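Local coordinates for protein N-acetylneuraminate lyase (Fusobacterium nucleatum subsp. nucleatum ATCC 25586, PDB 5ZKA) that is a member of the dihydrodipicolinate synthetase family, whose chain folds as a TIM barrel, at residues G33-E37 / E72-V76. Residues are numbered along the deposited sequence; the frame is centred on the assembly and turned at random.
Sequences GSINE and EKKRV
A loop running into a helix can be fixed to the neighbouring helix by one apolar plug flanked by charged groups, and residues 33-37 beside 72-76 illustrate the principle. Gly33 adopts a left-handed backbone (phi/psi 85/-8), where a CB would jam against the preceding carbonyl; Ser34 and Ile35 are extended. Asn36 is the N-cap of the helix that Glu37 begins, its OD1 accepting from Gly39 N. Residues 72-76 are regular helix, with Val76 N hydrogen-bonded to Glu72 O (3.1 Å).

The backbones come nearest at Ile35 and Glu72, 7.3 Å between CA atoms. Ile35, an m,t rotamer, points toward the helix and fits its CD1 among Glu72 O (3.4 Å), Arg75 CB (3.8 Å) and Val76 CG2 (3.9 Å). On one flank, Glu37, with chi1 and chi2 both t, reaches Arg75, whose t,p,t side chain brings NH2 2.7 Å from Glu37 OE1 in a hydrogen-bonded salt bridge. A water bridges the same pair, 2.9 Å from Glu37 OE1 and 2.8 Å from Arg75 NE; Arg75 NH1 pairs with Glu78. Glu72 (m,t) accepts a hydrogen bond from Ser69 N through OE1 and forms a salt bridge with Arg283, whose NH1 also donates a hydrogen bond to Gly33 O.

The contact thus joins successive outer helices of the barrel, 37-49 and 70-84, which follow the parallel neighbouring strands 20-24 and 55-58, while Lys73 and Lys74 turn to helix 99-112.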
loop_
_atom_site.group_PDB
_atom_site.type_symbol
_atom_site.label_atom_id
_atom_site.label_comp_id
_atom_site.label_asym_id
_atom_site.label_seq_id
_atom_site.Cartn_x
_atom_site.Cartn_y
_atom_site.Cartn_z
ATOM N N GLY A 33 3.331 35.814 10.724
ATOM C CA GLY A 33 3.979 34.910 9.797
ATOM C C GLY A 33 5.494 34.897 9.838
ATOM O O GLY A 33 6.103 34.046 9.180
ATOM N N SER A 34 6.129 35.799 10.581
ATOM C CA SER A 34 7.582 35.789 10.638
ATOM C C SER A 34 8.071 34.588 11.448
ATOM O O SER A 34 7.342 34.011 12.258
ATOM C CB SER A 34 8.111 37.097 11.239
ATOM O OG SER A 34 7.669 37.238 12.573
ATOM N N ILE A 35 9.327 34.210 11.210
ATOM C CA ILE A 35 9.904 33.035 11.858
ATOM C C ILE A 35 10.178 33.319 13.331
ATOM O O ILE A 35 10.706 34.378 13.690
ATOM C CB ILE A 35 11.200 32.637 11.132
ATOM C CG1 ILE A 35 10.910 32.322 9.665
ATOM C CG2 ILE A 35 11.873 31.473 11.836
ATOM C CD1 ILE A 35 12.074 32.611 8.759
ATOM N N ASN A 36 9.846 32.360 14.194
ATOM C CA ASN A 36 10.233 32.407 15.610
ATOM C C ASN A 36 11.538 31.632 15.751
ATOM O O ASN A 36 11.533 30.404 15.889
ATOM C CB ASN A 36 9.118 31.838 16.487
ATOM C CG ASN A 36 9.512 31.692 17.966
ATOM O OD1 ASN A 36 10.609 32.052 18.384
ATOM N ND2 ASN A 36 8.586 31.168 18.760
ATOM N N GLU A 37 12.665 32.356 15.734
ATOM C CA GLU A 37 13.971 31.700 15.723
ATOM C C GLU A 37 14.236 30.927 17.013
ATOM O O GLU A 37 14.756 29.804 16.972
ATOM C CB GLU A 37 15.074 32.729 15.483
ATOM C CG GLU A 37 16.466 32.150 15.645
ATOM C CD GLU A 37 17.560 33.105 15.205
ATOM O OE1 GLU A 37 17.294 33.957 14.324
ATOM O OE2 GLU A 37 18.684 32.991 15.739
ATOM N N GLU A 72 12.523 34.067 3.720
ATOM C CA GLU A 72 12.157 33.311 4.906
ATOM C C GLU A 72 12.653 31.873 4.810
ATOM O O GLU A 72 13.128 31.311 5.806
ATOM C CB GLU A 72 10.643 33.390 5.111
ATOM C CG GLU A 72 10.231 34.735 5.711
ATOM C CD GLU A 72 8.737 35.017 5.668
ATOM O OE1 GLU A 72 8.027 34.439 4.818
ATOM O OE2 GLU A 72 8.272 35.827 6.506
ATOM N N LYS A 73 12.584 31.271 3.612
ATOM C CA LYS A 73 13.164 29.941 3.434
ATOM C C LYS A 73 14.653 29.947 3.758
ATOM O O LYS A 73 15.155 29.042 4.439
ATOM C CB LYS A 73 12.948 29.444 2.005
ATOM C CG LYS A 73 11.501 29.135 1.654
ATOM C CD LYS A 73 11.350 29.035 0.123
ATOM C CE LYS A 73 9.897 28.891 -0.312
ATOM N NZ LYS A 73 9.800 28.612 -1.795
ATOM N N LYS A 74 15.376 30.961 3.273
ATOM C CA LYS A 74 16.813 31.035 3.527
ATOM C C LYS A 74 17.113 31.112 5.022
ATOM O O LYS A 74 18.053 30.474 5.512
ATOM C CB LYS A 74 17.409 32.237 2.789
ATOM C CG LYS A 74 17.386 32.123 1.264
ATOM C CD LYS A 74 17.935 33.406 0.613
ATOM C CE LYS A 74 18.098 33.260 -0.890
ATOM N NZ LYS A 74 18.603 34.530 -1.502
ATOM N N ARG A 75 16.330 31.897 5.764
ATOM C CA ARG A 75 16.593 32.048 7.191
ATOM C C ARG A 75 16.357 30.738 7.940
ATOM O O ARG A 75 17.098 30.406 8.874
ATOM C CB ARG A 75 15.726 33.164 7.772
ATOM C CG ARG A 75 16.029 33.467 9.239
ATOM C CD ARG A 75 17.337 34.253 9.400
ATOM N NE ARG A 75 17.793 34.306 10.793
ATOM C CZ ARG A 75 18.981 33.871 11.214
ATOM N NH1 ARG A 75 19.848 33.357 10.350
ATOM N NH2 ARG A 75 19.309 33.949 12.501
ATOM N N VAL A 76 15.332 29.977 7.546
ATOM C CA VAL A 76 15.116 28.654 8.137
ATOM C C VAL A 76 16.330 27.763 7.900
ATOM O O VAL A 76 16.816 27.087 8.814
ATOM C CB VAL A 76 13.835 28.015 7.572
ATOM C CG1 VAL A 76 13.763 26.528 7.939
ATOM C CG2 VAL A 76 12.610 28.761 8.078
HETATM O O HOH W 1 15.544 35.120 12.254
#